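Local atomic coordinates of alcohol oxidase (Myceliophthora thermophila, PDB entry 6F74), a protein that binds FAD and probably acts as an oxygen-dependent flavoprotein oxidase of the vanillyl-alcohol oxidase type. Residues Q88-Q91 with T92-P95. Sequence-based numbering, arbitrary orientation.
Sequences QDFQ and TSDP. With FAD (flavin-adenine dinucleotide), chain I.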
loop_
_atom_site.group_PDB
_atom_site.type_symbol
_atom_site.label_atom_id
_atom_site.label_comp_id
_atom_site.label_asym_id
_atom_site.label_seq_id
_atom_site.Cartn_x
_atom_site.Cartn_y
_atom_site.Cartn_z
ATOM N N GLN A 88 12.129 0.239 -8.695
ATOM C CA GLN A 88 10.833 0.904 -8.505
ATOM C C GLN A 88 10.607 2.057 -9.513
ATOM O O GLN A 88 9.467 2.264 -9.959
ATOM C CB GLN A 88 10.704 1.441 -7.091
ATOM C CG GLN A 88 10.730 0.364 -6.026
ATOM C CD GLN A 88 10.563 0.903 -4.609
ATOM O OE1 GLN A 88 9.919 1.912 -4.395
ATOM N NE2 GLN A 88 11.102 0.189 -3.634
ATOM N N ASP A 89 11.687 2.789 -9.845
ATOM C CA ASP A 89 11.600 3.924 -10.759
ATOM C C ASP A 89 11.321 3.436 -12.175
ATOM O O ASP A 89 10.513 4.050 -12.918
ATOM C CB ASP A 89 12.885 4.770 -10.770
ATOM C CG ASP A 89 13.064 5.570 -9.504
ATOM O OD1 ASP A 89 12.094 5.691 -8.727
ATOM O OD2 ASP A 89 14.177 6.064 -9.262
ATOM N N PHE A 90 11.992 2.351 -12.548
ATOM C CA PHE A 90 11.772 1.747 -13.856
ATOM C C PHE A 90 10.288 1.392 -14.009
ATOM O O PHE A 90 9.681 1.693 -15.016
ATOM C CB PHE A 90 12.619 0.494 -14.074
ATOM C CG PHE A 90 12.222 -0.269 -15.299
ATOM C CD1 PHE A 90 12.538 0.234 -16.585
ATOM C CD2 PHE A 90 11.465 -1.442 -15.202
ATOM C CE1 PHE A 90 12.136 -0.443 -17.725
ATOM C CE2 PHE A 90 11.081 -2.122 -16.354
ATOM C CZ PHE A 90 11.405 -1.623 -17.599
ATOM N N GLN A 91 9.726 0.756 -12.993
ATOM C CA GLN A 91 8.306 0.403 -13.015
ATOM C C GLN A 91 7.350 1.604 -12.944
ATOM O O GLN A 91 6.319 1.563 -13.584
ATOM C CB GLN A 91 7.982 -0.606 -11.929
ATOM C CG GLN A 91 8.685 -1.964 -12.083
ATOM C CD GLN A 91 8.274 -2.765 -13.289
ATOM O OE1 GLN A 91 7.381 -2.352 -14.045
ATOM N NE2 GLN A 91 8.926 -3.948 -13.493
ATOM N N THR A 92 7.675 2.680 -12.230
ATOM C CA THR A 92 6.799 3.860 -12.230
ATOM C C THR A 92 6.863 4.695 -13.499
ATOM O O THR A 92 5.984 5.532 -13.708
ATOM C CB THR A 92 7.072 4.803 -11.037
ATOM O OG1 THR A 92 8.468 5.171 -11.015
ATOM C CG2 THR A 92 6.667 4.143 -9.710
ATOM N N SER A 93 7.890 4.501 -14.325
ATOM C CA SER A 93 8.133 5.305 -15.527
ATOM C C SER A 93 7.270 4.933 -16.740
ATOM O O SER A 93 7.060 5.752 -17.621
ATOM C CB SER A 93 9.608 5.174 -15.955
ATOM O OG SER A 93 9.888 3.835 -16.416
ATOM N N ASP A 94 6.786 3.686 -16.778
ATOM C CA ASP A 94 5.912 3.217 -17.842
ATOM C C ASP A 94 4.443 3.320 -17.374
ATOM O O ASP A 94 4.146 3.065 -16.203
ATOM C CB ASP A 94 6.242 1.761 -18.134
ATOM C CG ASP A 94 5.589 1.274 -19.397
ATOM O OD1 ASP A 94 4.341 1.068 -19.412
ATOM O OD2 ASP A 94 6.330 1.114 -20.399
ATOM N N PRO A 95 3.514 3.671 -18.277
ATOM C CA PRO A 95 2.096 3.762 -17.910
ATOM C C PRO A 95 1.469 2.502 -17.353
ATOM O O PRO A 95 0.515 2.604 -16.595
ATOM C CB PRO A 95 1.414 4.137 -19.226
ATOM C CG PRO A 95 2.405 3.931 -20.304
ATOM C CD PRO A 95 3.728 4.132 -19.671
HETATM P PA FAD I . -1.665 3.246 -7.641
HETATM O O1A FAD I . -1.458 1.811 -8.116
HETATM O O2A FAD I . -1.309 4.327 -8.613
HETATM O O5B FAD I . -3.175 3.377 -7.202
HETATM C C5B FAD I . -3.644 2.626 -6.116
HETATM C C4B FAD I . -5.160 2.698 -6.086
HETATM O O4B FAD I . -5.501 4.053 -5.845
HETATM C C3B FAD I . -5.873 2.323 -7.360
HETATM O O3B FAD I . -7.169 1.834 -6.995
HETATM C C2B FAD I . -6.078 3.635 -8.077
HETATM O O2B FAD I . -7.261 3.712 -8.881
HETATM C C1B FAD I . -6.245 4.592 -6.928
HETATM N N9A FAD I . -5.774 5.963 -7.153
HETATM C C8A FAD I . -4.502 6.363 -7.283
HETATM N N7A FAD I . -4.432 7.700 -7.437
HETATM C C5A FAD I . -5.680 8.155 -7.394
HETATM C C6A FAD I . -6.280 9.486 -7.484
HETATM N N6A FAD I . -5.442 10.535 -7.651
HETATM N N1A FAD I . -7.633 9.572 -7.407
HETATM C C2A FAD I . -8.406 8.467 -7.241
HETATM N N3A FAD I . -7.911 7.208 -7.127
HETATM C C4A FAD I . -6.569 7.014 -7.194
HETATM N N1 FAD I . 2.005 1.501 2.060
HETATM C C2 FAD I . 2.183 1.896 3.341
HETATM O O2 FAD I . 1.169 2.107 4.055
HETATM N N3 FAD I . 3.408 2.097 3.866
HETATM C C4 FAD I . 4.536 1.885 3.167
HETATM O O4 FAD I . 5.671 2.054 3.661
HETATM C C4X FAD I . 4.432 1.433 1.763
HETATM N N5 FAD I . 5.528 1.196 1.015
HETATM C C5X FAD I . 5.399 0.791 -0.273
HETATM C C6 FAD I . 6.543 0.569 -1.038
HETATM C C7 FAD I . 6.467 0.173 -2.362
HETATM C C7M FAD I . 7.800 -0.045 -3.034
HETATM C C8 FAD I . 5.130 -0.007 -2.997
HETATM C C8M FAD I . 4.955 -0.393 -4.459
HETATM C C9 FAD I . 3.986 0.190 -2.231
HETATM C C9A FAD I . 4.051 0.594 -0.886
HETATM N N10 FAD I . 2.903 0.836 -0.083
HETATM C C10 FAD I . 3.067 1.249 1.246
HETATM C "C1'" FAD I . 1.522 0.587 -0.559
HETATM C "C2'" FAD I . 0.692 1.721 -1.061
HETATM O "O2'" FAD I . 0.129 2.369 0.077
HETATM C "C3'" FAD I . -0.454 1.170 -1.917
HETATM O "O3'" FAD I . 0.028 0.271 -2.932
HETATM C "C4'" FAD I . -1.270 2.285 -2.557
HETATM O "O4'" FAD I . -2.331 1.717 -3.331
HETATM C "C5'" FAD I . -0.399 3.182 -3.422
HETATM O "O5'" FAD I . -1.173 4.218 -3.999
HETATM P P FAD I . -0.616 4.739 -5.386
HETATM O O1P FAD I . 0.856 5.023 -5.270
HETATM O O2P FAD I . -1.550 5.814 -5.833
HETATM O O3P FAD I . -0.803 3.400 -6.275
HETATM O O HOH W 1 9.420 5.679 -8.573
HETATM O O HOH W 2 9.853 6.694 -12.704
#
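Thr92 packs its hydroxyl and methyl against the carbonyl oxygens of Gln88 and Asp89 in the short helix 88-93, which lies beside the flavin in this VAO-type FAD-binding fold. The tight side is the buried one: Thr92 N donates an alpha-helical hydrogen bond to Gln88 O (2.9 Å, N-H...O 149°), and the methyl CG2 of Thr92 rests on the same oxygen at 3.4 Å. With chi1 at 55°, the Thr92 hydroxyl sits between its own N and carbonyl carbon, which places OG1 3.0 Å from Asp89 O and also close to Gln88 O. On the looser, wet side, one water joins Thr92 OG1 to the carboxylate oxygen Asp89 OD1, and a second joins it to the carbonyl Asp89 O. With an alanine in place of Thr92, the two waters lose the hydroxyl they share and would probably be held less firmly at Asp89, and a gap is likely to open beside Gln88 O. Ser93 N makes weak bonds to Asp89 O and Phe90 O, while Ser93 OG donates to Phe90 O at 2.6 Å, tilted 29° from the carbonyl plane. Gln91, itself buried, leaves another side of the helix, and its NE2 bonds to Trp85 O. Gln88 instead extends to the isoalloxazine; its NE2 is hydrogen-bonded to Asp427 O, and its amide oxygen OE1 lies 3.2 Å from the flavin methyl C7M.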